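Long-range contacts in peptide synthase (Silicibacter pomeroyi DSS-3, PDB 2QTP), which is of unknown function but, as a member of the DUF1185 amino-acid synthesis family, may take part in amino-acid metabolism: residues I5-V10 and R153-P158; E13-E18 and P25-A30; V33-N38 and A160-V165. All blocks are in the same frame, centred on the assembly; numbering follows the deposited sequence.

Contact 1 (I5-V10 and R153-P158); sequences IRKIAV and RLNDAP
Residues 5-10 run as a strand, with a classic beta bulge at Arg-6 and Lys-7 opposite Val-35, while 153-158 is loop, turned by a type I beta turn from Leu-154 to Ala-157. The backbones stay apart, the CA atoms of Lys-7 and Ala-157 being 9.0 Å from each other, so side chains make the join. The bulge turns two consecutive basic residues toward the loop, and both meet Asp-156 tip to tip. Its CG sits in the crowded position between backbone N and carbonyl carbon (chi1 65°). Lys-7, extended beyond CG, brings NZ to 2.7 Å from Asp-156 OD1; Arg-6, bent at chi3, sends NH1 to Asp-156 OD2 at 2.9 Å, almost straight at 176°. The two nitrogens come out of plane from opposite carboxylate faces, and guanidinium and carboxylate stand 79° apart. Arg-6 NH2 adds a weak bond to Asp-156 O at 3.0 Å, while NE pairs with Glu-162 of strand 162-171, so carboxylates on two sides fix the guanidinium. An alanine at Asp-156, lacking the shared carboxylate, would probably loosen the turn's hold on the strand, though Arg-6 would still have Glu-162. Farther along, Leu-154 CD2 rests on Ala-9 CB at 3.8 Å. This is a surface salt-bridge network, two cations sharing one carboxylate, that ties the loop leading into strand 162-171 to the protein's first strand.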
loop_
_atom_site.group_PDB
_atom_site.type_symbol
_atom_site.label_atom_id
_atom_site.label_comp_id
_atom_site.label_asym_id
_atom_site.label_seq_id
_atom_site.Cartn_x
_atom_site.Cartn_y
_atom_site.Cartn_z
ATOM N N ILE A 5 -5.574 -0.871 13.688
ATOM C CA ILE A 5 -4.556 -0.015 13.001
ATOM C C ILE A 5 -3.650 0.694 14.007
ATOM O O ILE A 5 -4.091 1.560 14.743
ATOM C CB ILE A 5 -5.185 1.081 12.068
ATOM C CG1 ILE A 5 -6.012 0.462 10.941
ATOM C CG2 ILE A 5 -4.106 1.964 11.448
ATOM C CD1 ILE A 5 -6.933 1.477 10.228
ATOM N N ARG A 6 -2.380 0.322 14.037
ATOM C CA ARG A 6 -1.414 1.009 14.908
ATOM C C ARG A 6 -0.956 2.391 14.385
ATOM O O ARG A 6 -0.835 3.373 15.143
ATOM C CB ARG A 6 -0.195 0.115 15.127
ATOM C CG ARG A 6 0.867 0.757 16.001
ATOM C CD ARG A 6 1.896 -0.259 16.488
ATOM N NE ARG A 6 2.794 -0.755 15.439
ATOM C CZ ARG A 6 3.931 -0.172 15.088
ATOM N NH1 ARG A 6 4.328 0.949 15.675
ATOM N NH2 ARG A 6 4.693 -0.714 14.147
ATOM N N LYS A 7 -0.690 2.446 13.079
ATOM C CA LYS A 7 -0.130 3.624 12.408
ATOM C C LYS A 7 -0.717 3.738 11.013
ATOM O O LYS A 7 -0.907 2.713 10.340
ATOM C CB LYS A 7 1.386 3.436 12.146
ATOM C CG LYS A 7 2.361 3.931 13.109
ATOM C CD LYS A 7 3.745 3.960 12.455
ATOM C CE LYS A 7 4.789 4.563 13.380
ATOM N NZ LYS A 7 6.078 4.750 12.645
ATOM N N ILE A 8 -0.930 4.968 10.565
ATOM C CA ILE A 8 -1.273 5.255 9.178
ATOM C C ILE A 8 -0.246 6.281 8.703
ATOM O O ILE A 8 0.118 7.176 9.434
ATOM C CB ILE A 8 -2.690 5.858 8.988
ATOM C CG1 ILE A 8 -3.771 4.831 9.273
ATOM C CG2 ILE A 8 -2.886 6.349 7.533
ATOM C CD1 ILE A 8 -5.139 5.426 9.184
ATOM N N ALA A 9 0.233 6.140 7.479
ATOM C CA ALA A 9 1.222 7.075 6.953
ATOM C C ALA A 9 0.862 7.400 5.513
ATOM O O ALA A 9 0.390 6.513 4.775
ATOM C CB ALA A 9 2.606 6.467 7.045
ATOM N N VAL A 10 1.057 8.658 5.121
ATOM C CA VAL A 10 0.789 9.103 3.743
ATOM C C VAL A 10 2.051 9.795 3.203
ATOM O O VAL A 10 2.660 10.623 3.898
ATOM C CB VAL A 10 -0.469 10.002 3.667
ATOM C CG1 VAL A 10 -0.748 10.452 2.238
ATOM C CG2 VAL A 10 -1.693 9.259 4.247
ATOM N N ARG A 153 8.452 2.859 3.261
ATOM C CA ARG A 153 8.924 2.142 4.436
ATOM C C ARG A 153 8.516 2.847 5.679
ATOM O O ARG A 153 8.182 4.001 5.631
ATOM C CB ARG A 153 10.416 1.891 4.427
ATOM C CG ARG A 153 11.278 3.067 4.552
ATOM C CD ARG A 153 12.651 2.618 5.127
ATOM N NE ARG A 153 12.999 3.657 6.036
ATOM C CZ ARG A 153 13.525 3.513 7.229
ATOM N NH1 ARG A 153 13.885 2.350 7.739
ATOM N NH2 ARG A 153 13.729 4.611 7.905
ATOM N N LEU A 154 8.479 2.129 6.785
ATOM C CA LEU A 154 8.284 2.742 8.092
ATOM C C LEU A 154 9.358 2.104 8.980
ATOM O O LEU A 154 9.512 0.863 8.971
ATOM C CB LEU A 154 6.884 2.447 8.615
ATOM C CG LEU A 154 5.722 3.152 7.925
ATOM C CD1 LEU A 154 4.374 2.545 8.398
ATOM C CD2 LEU A 154 5.785 4.658 8.155
ATOM N N ASN A 155 10.066 2.938 9.748
ATOM C CA ASN A 155 11.182 2.497 10.560
ATOM C C ASN A 155 10.822 1.358 11.503
ATOM O O ASN A 155 11.645 0.493 11.761
ATOM C CB ASN A 155 11.832 3.675 11.345
ATOM C CG ASN A 155 10.991 4.124 12.544
ATOM O OD1 ASN A 155 9.810 4.466 12.396
ATOM N ND2 ASN A 155 11.587 4.082 13.749
ATOM N N ASP A 156 9.575 1.309 11.964
ATOM C CA ASP A 156 9.214 0.363 13.007
ATOM C C ASP A 156 8.149 -0.644 12.586
ATOM O O ASP A 156 7.513 -1.249 13.423
ATOM C CB ASP A 156 8.719 1.163 14.207
ATOM C CG ASP A 156 7.413 1.933 13.907
ATOM O OD1 ASP A 156 7.047 2.188 12.729
ATOM O OD2 ASP A 156 6.759 2.312 14.875
ATOM N N ALA A 157 7.964 -0.841 11.288
ATOM C CA ALA A 157 6.908 -1.689 10.835
ATOM C C ALA A 157 7.327 -2.363 9.540
ATOM O O ALA A 157 8.196 -1.847 8.821
ATOM C CB ALA A 157 5.610 -0.869 10.649
ATOM N N PRO A 158 6.768 -3.554 9.255
ATOM C CA PRO A 158 5.874 -4.353 10.118
ATOM C C PRO A 158 6.643 -5.208 11.143
ATOM O O PRO A 158 7.609 -5.883 10.801
ATOM C CB PRO A 158 5.190 -5.281 9.126
ATOM C CG PRO A 158 6.245 -5.516 8.066
ATOM C CD PRO A 158 6.977 -4.204 7.945
#

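Contact 2 (E13-E18 and P25-A30); sequences EETRIE and PPTRKA
The flat ends of Glu-14 and Arg-28 do not stack: carboxylate and guanidinium planes stand 84° apart, and the chains, side by side, touch only through their stems, Glu-14 CG to Arg-28 CG at 4.0 Å. Arg-28 then bends at chi3, and its guanidinium goes to Asp-171, in a salt bridge, and to Leu-70 O. The chain turns corners at Arg-16 and Pro-25; there the Pro-26 ring lies alongside the extended chain of Arg-16, the two CG atoms 4.0 Å apart. Beneath, strands 13-15 and 26-30 run antiparallel at 159°, part of the pairing of strands 5-15 and 21-37 beside the hairpin of strands 17-18 and 21-37. Glu-13 with Lys-29 and Thr-15 with Thr-27 are hydrogen-bonded pairs; Glu-14 with Arg-28 between them is a non-hydrogen-bonded one. Glu-13 N reaches Lys-29 O at 2.9 Å, whereas Thr-27 N to Thr-15 O, next to the corner, is longer at 3.2 Å and more bent. On the face of Thr-15 and Thr-27, Glu-13 and Lys-29 extend side by side. Their charges stop short of a salt bridge, Glu-13 OE2 lying 4.2 Å from Lys-29 NZ; a water donates to Glu-13 OE2 and accepts from Lys-29 NZ, each at 2.9 Å. NZ also donates to Gly-149 O. Water thus bridges the groups, while at this separation their opposite charges would probably still attract directly; backbone bonds carry the pairing.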
loop_
_atom_site.group_PDB
_atom_site.type_symbol
_atom_site.label_atom_id
_atom_site.label_comp_id
_atom_site.label_asym_id
_atom_site.label_seq_id
_atom_site.Cartn_x
_atom_site.Cartn_y
_atom_site.Cartn_z
ATOM N N GLU A 13 4.840 12.711 -3.471
ATOM C CA GLU A 13 6.046 13.124 -4.138
ATOM C C GLU A 13 5.699 13.888 -5.410
ATOM O O GLU A 13 4.944 13.385 -6.235
ATOM C CB GLU A 13 6.863 11.856 -4.364
ATOM C CG GLU A 13 8.064 11.917 -5.255
ATOM C CD GLU A 13 8.441 10.506 -5.722
ATOM O OE1 GLU A 13 8.611 9.618 -4.829
ATOM O OE2 GLU A 13 8.505 10.302 -6.975
ATOM N N GLU A 14 6.226 15.115 -5.537
ATOM C CA GLU A 14 6.025 15.936 -6.708
ATOM C C GLU A 14 7.315 16.062 -7.464
ATOM O O GLU A 14 8.315 16.486 -6.900
ATOM C CB GLU A 14 5.621 17.374 -6.376
ATOM C CG GLU A 14 4.578 17.571 -5.326
ATOM C CD GLU A 14 4.263 19.059 -5.121
ATOM O OE1 GLU A 14 4.769 19.941 -5.896
ATOM O OE2 GLU A 14 3.478 19.313 -4.182
ATOM N N THR A 15 7.266 15.783 -8.754
ATOM C CA THR A 15 8.422 15.893 -9.620
ATOM C C THR A 15 8.223 17.082 -10.509
ATOM O O THR A 15 7.245 17.152 -11.265
ATOM C CB THR A 15 8.558 14.666 -10.488
ATOM O OG1 THR A 15 8.690 13.528 -9.642
ATOM C CG2 THR A 15 9.751 14.795 -11.393
ATOM N N ARG A 16 9.137 18.040 -10.388
ATOM C CA ARG A 16 9.101 19.237 -11.166
ATOM C C ARG A 16 10.176 19.270 -12.258
ATOM O O ARG A 16 10.087 20.090 -13.151
ATOM C CB ARG A 16 9.324 20.441 -10.257
ATOM C CG ARG A 16 8.454 20.500 -8.994
ATOM C CD ARG A 16 8.724 21.866 -8.351
ATOM N NE ARG A 16 7.777 22.204 -7.308
ATOM C CZ ARG A 16 7.783 23.356 -6.643
ATOM N NH1 ARG A 16 8.690 24.292 -6.912
ATOM N NH2 ARG A 16 6.873 23.574 -5.697
ATOM N N ILE A 17 11.214 18.437 -12.154
ATOM C CA ILE A 17 12.264 18.353 -13.184
ATOM C C ILE A 17 12.522 16.870 -13.384
ATOM O O ILE A 17 12.643 16.125 -12.426
ATOM C CB ILE A 17 13.579 19.101 -12.799
ATOM C CG1 ILE A 17 13.295 20.579 -12.495
ATOM C CG2 ILE A 17 14.633 19.018 -13.933
ATOM C CD1 ILE A 17 14.509 21.376 -12.031
ATOM N N GLU A 18 12.539 16.427 -14.630
ATOM C CA GLU A 18 12.739 15.007 -14.941
ATOM C C GLU A 18 13.478 14.963 -16.258
ATOM O O GLU A 18 13.197 15.771 -17.148
ATOM C CB GLU A 18 11.409 14.247 -15.031
ATOM C CG GLU A 18 11.557 12.723 -14.907
ATOM C CD GLU A 18 10.242 12.033 -14.542
ATOM O OE1 GLU A 18 9.195 12.406 -15.120
ATOM O OE2 GLU A 18 10.247 11.116 -13.678
ATOM N N PRO A 25 2.241 21.027 -15.433
ATOM C CA PRO A 25 2.240 20.932 -13.971
ATOM C C PRO A 25 3.112 19.763 -13.499
ATOM O O PRO A 25 3.346 18.825 -14.265
ATOM C CB PRO A 25 0.763 20.679 -13.647
ATOM C CG PRO A 25 0.253 19.942 -14.844
ATOM C CD PRO A 25 0.957 20.581 -16.009
ATOM N N PRO A 26 3.633 19.836 -12.268
ATOM C CA PRO A 26 4.386 18.715 -11.697
ATOM C C PRO A 26 3.587 17.441 -11.679
ATOM O O PRO A 26 2.387 17.489 -11.451
ATOM C CB PRO A 26 4.633 19.159 -10.247
ATOM C CG PRO A 26 4.687 20.652 -10.341
ATOM C CD PRO A 26 3.618 20.999 -11.364
ATOM N N THR A 27 4.245 16.311 -11.904
ATOM C CA THR A 27 3.578 15.057 -11.792
ATOM C C THR A 27 3.666 14.602 -10.330
ATOM O O THR A 27 4.624 14.905 -9.633
ATOM C CB THR A 27 4.135 14.033 -12.794
ATOM O OG1 THR A 27 5.534 13.866 -12.595
ATOM C CG2 THR A 27 3.880 14.524 -14.225
ATOM N N ARG A 28 2.637 13.915 -9.852
ATOM C CA ARG A 28 2.570 13.568 -8.452
ATOM C C ARG A 28 2.172 12.133 -8.211
ATOM O O ARG A 28 1.359 11.560 -8.947
ATOM C CB ARG A 28 1.591 14.489 -7.719
ATOM C CG ARG A 28 1.907 15.978 -7.792
ATOM C CD ARG A 28 0.923 16.771 -6.966
ATOM N NE ARG A 28 -0.435 16.591 -7.489
ATOM C CZ ARG A 28 -1.552 16.805 -6.801
ATOM N NH1 ARG A 28 -1.509 17.205 -5.530
ATOM N NH2 ARG A 28 -2.717 16.604 -7.386
ATOM N N LYS A 29 2.747 11.554 -7.164
ATOM C CA LYS A 29 2.413 10.206 -6.735
ATOM C C LYS A 29 2.082 10.276 -5.252
ATOM O O LYS A 29 2.712 11.035 -4.497
ATOM C CB LYS A 29 3.601 9.254 -6.895
ATOM C CG LYS A 29 4.304 9.281 -8.222
ATOM C CD LYS A 29 5.394 8.223 -8.200
ATOM C CE LYS A 29 6.074 8.043 -9.538
ATOM N NZ LYS A 29 7.194 7.089 -9.345
ATOM N N ALA A 30 1.117 9.483 -4.818
ATOM C CA ALA A 30 0.800 9.409 -3.397
ATOM C C ALA A 30 0.659 7.956 -3.038
ATOM O O ALA A 30 0.243 7.141 -3.878
ATOM C CB ALA A 30 -0.480 10.181 -3.069
HETATM O O HOH W 1 8.888 7.466 -7.073
#

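Contact 3 (V33-N38 and A160-V165)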
loop_
_atom_site.group_PDB
_atom_site.type_symbol
_atom_site.label_atom_id
_atom_site.label_comp_id
_atom_site.label_asym_id
_atom_site.label_seq_id
_atom_site.Cartn_x
_atom_site.Cartn_y
_atom_site.Cartn_z
ATOM N N VAL A 33 -0.364 4.087 3.686
ATOM C CA VAL A 33 0.067 2.841 4.313
ATOM C C VAL A 33 -0.582 2.689 5.700
ATOM O O VAL A 33 -0.692 3.677 6.457
ATOM C CB VAL A 33 1.617 2.831 4.489
ATOM C CG1 VAL A 33 2.061 1.571 5.130
ATOM C CG2 VAL A 33 2.276 3.006 3.152
ATOM N N ALA A 34 -1.038 1.469 6.005
ATOM C CA ALA A 34 -1.592 1.121 7.339
ATOM C C ALA A 34 -0.813 -0.040 7.894
ATOM O O ALA A 34 -0.432 -0.954 7.160
ATOM C CB ALA A 34 -3.077 0.776 7.286
ATOM N N VAL A 35 -0.521 0.046 9.186
ATOM C CA VAL A 35 0.122 -1.031 9.925
ATOM C C VAL A 35 -0.935 -1.634 10.836
ATOM O O VAL A 35 -1.478 -0.958 11.706
ATOM C CB VAL A 35 1.351 -0.549 10.722
ATOM C CG1 VAL A 35 2.025 -1.722 11.474
ATOM C CG2 VAL A 35 2.341 0.190 9.780
ATOM N N ILE A 36 -1.244 -2.912 10.619
ATOM C CA ILE A 36 -2.244 -3.590 11.431
ATOM C C ILE A 36 -1.681 -4.841 12.073
ATOM O O ILE A 36 -0.709 -5.372 11.604
ATOM C CB ILE A 36 -3.481 -4.004 10.588
ATOM C CG1 ILE A 36 -3.060 -4.943 9.450
ATOM C CG2 ILE A 36 -4.189 -2.772 10.034
ATOM C CD1 ILE A 36 -4.163 -5.807 8.908
ATOM N N GLU A 37 -2.316 -5.301 13.143
ATOM C CA GLU A 37 -2.003 -6.577 13.756
ATOM C C GLU A 37 -2.525 -7.693 12.855
ATOM O O GLU A 37 -3.630 -7.607 12.330
ATOM C CB GLU A 37 -2.635 -6.667 15.154
ATOM C CG GLU A 37 -2.388 -8.014 15.875
ATOM C CD GLU A 37 -3.101 -8.117 17.236
ATOM O OE1 GLU A 37 -2.722 -7.357 18.163
ATOM O OE2 GLU A 37 -4.030 -8.958 17.362
ATOM N N ASN A 38 -1.699 -8.712 12.626
ATOM C CA ASN A 38 -2.094 -9.874 11.837
ATOM C C ASN A 38 -2.797 -10.815 12.799
ATOM O O ASN A 38 -2.167 -11.306 13.737
ATOM C CB ASN A 38 -0.835 -10.502 11.234
ATOM C CG ASN A 38 -1.086 -11.719 10.411
ATOM O OD1 ASN A 38 -2.221 -12.194 10.263
ATOM N ND2 ASN A 38 0.026 -12.303 9.902
ATOM N N ALA A 160 6.903 -8.443 13.744
ATOM C CA ALA A 160 6.676 -9.855 13.417
ATOM C C ALA A 160 5.196 -10.280 13.371
ATOM O O ALA A 160 4.796 -11.119 12.540
ATOM C CB ALA A 160 7.521 -10.744 14.402
ATOM N N ASN A 161 4.373 -9.681 14.225
ATOM C CA ASN A 161 2.945 -10.003 14.270
ATOM C C ASN A 161 2.047 -9.017 13.525
ATOM O O ASN A 161 0.856 -8.956 13.802
ATOM C CB ASN A 161 2.464 -10.112 15.726
ATOM C CG ASN A 161 2.458 -8.731 16.482
ATOM O OD1 ASN A 161 3.218 -7.793 16.156
ATOM N ND2 ASN A 161 1.608 -8.637 17.509
ATOM N N GLU A 162 2.608 -8.270 12.568
ATOM C CA GLU A 162 1.863 -7.264 11.831
ATOM C C GLU A 162 1.851 -7.488 10.327
ATOM O O GLU A 162 2.593 -8.323 9.804
ATOM C CB GLU A 162 2.465 -5.884 12.109
ATOM C CG GLU A 162 2.444 -5.470 13.586
ATOM C CD GLU A 162 2.983 -4.063 13.835
ATOM O OE1 GLU A 162 3.988 -3.641 13.192
ATOM O OE2 GLU A 162 2.378 -3.370 14.670
ATOM N N ILE A 163 1.010 -6.691 9.659
ATOM C CA ILE A 163 0.990 -6.530 8.185
ATOM C C ILE A 163 1.013 -5.018 7.846
ATOM O O ILE A 163 0.312 -4.226 8.498
ATOM C CB ILE A 163 -0.234 -7.181 7.499
ATOM C CG1 ILE A 163 -0.386 -8.639 7.901
ATOM C CG2 ILE A 163 -0.131 -7.145 5.963
ATOM C CD1 ILE A 163 -1.557 -9.341 7.229
HETATM N N MSE A 164 1.873 -4.630 6.888
HETATM C CA MSE A 164 1.959 -3.257 6.390
HETATM C C MSE A 164 1.318 -3.291 4.996
HETATM O O MSE A 164 1.780 -3.992 4.100
HETATM C CB MSE A 164 3.418 -2.771 6.344
HETATM C CG MSE A 164 3.569 -1.328 6.061
HETATM SE SE MSE A 164 5.320 -0.619 6.075
HETATM C CE MSE A 164 6.056 -1.452 4.423
ATOM N N VAL A 165 0.204 -2.595 4.845
ATOM C CA VAL A 165 -0.566 -2.595 3.599
ATOM C C VAL A 165 -0.489 -1.190 2.970
ATOM O O VAL A 165 -0.624 -0.227 3.668
ATOM C CB VAL A 165 -2.042 -2.924 3.934
ATOM C CG1 VAL A 165 -2.869 -3.064 2.649
ATOM C CG2 VAL A 165 -2.103 -4.191 4.836
HETATM O O HOH W 2 2.521 -11.092 10.775
#
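Strands 33-37 and 162-165 pair antiparallel, their axes 4.6 Å apart at closest and 158° between their directions, inside the main sheet of this variant of the Bacillus chorismate mutase fold. Ala-34 with Val-165 and Ile-36 with Ile-163 are hydrogen-bonded pairs, each closed by two nearly straight bonds such as Ala-34 N to Val-165 O at 2.9 Å. On the face they share, Ile-36 and Ile-163 lie side by side, Ile-36 CG1 at 4.1 Å from Ile-163 CB; helix 92-98 covers them through Ile-98. Val-35 and Met-164, a selenomethionine, point to the other face. There Val-33 CG1, anti to its backbone N, crosses Met-164 obliquely and presses on its CG at 3.4 Å, tighter than normal carbon contact. Glu-162, extended beyond CG, lays its carboxylate across Val-35, OE1 to CG1 at 3.2 Å; the same OE1 accepts from Arg-159 N, so the buried oxygen is satisfied beside a methyl group. Past the last bridge, Asn-38 N adds a bond of 2.8 Å to a lone pair of Asn-161 O, carrying the pairing one step beyond the strand. Asn-38 CB lies 3.8 Å from Ile-163 CG1, and with CG anti to the backbone N its amide carbon meets the end of Ile-163, while OD1 accepts from Phe-40 N. Its ND2, bonded also to His-94 ND1, donates to a water that in turn donates to Ala-160 O and Glu-162 O.

How the contacts relate
From the N terminus, strand 5-15 supplies contact 1 with its beginning and contact 2 with its end. The chain turns back through the short hairpin that contact 2 closes, and strand 21-37 carries on to contact 3, which closes a loop of 121 residues holding the helices. Contact 2 nests within the long loop closed by contact 1 and ends before contact 3 opens, whereas contacts 1 and 3 cross, their segments alternating along the chain. Their centres lie about 8 Å apart, where Leu-154 and Ala-157 pack on Val-35; the centre of contact 2 is about 28 Å from that of contact 3. Together they tie the C-terminal strand and its preceding loop to the two N-terminal strands.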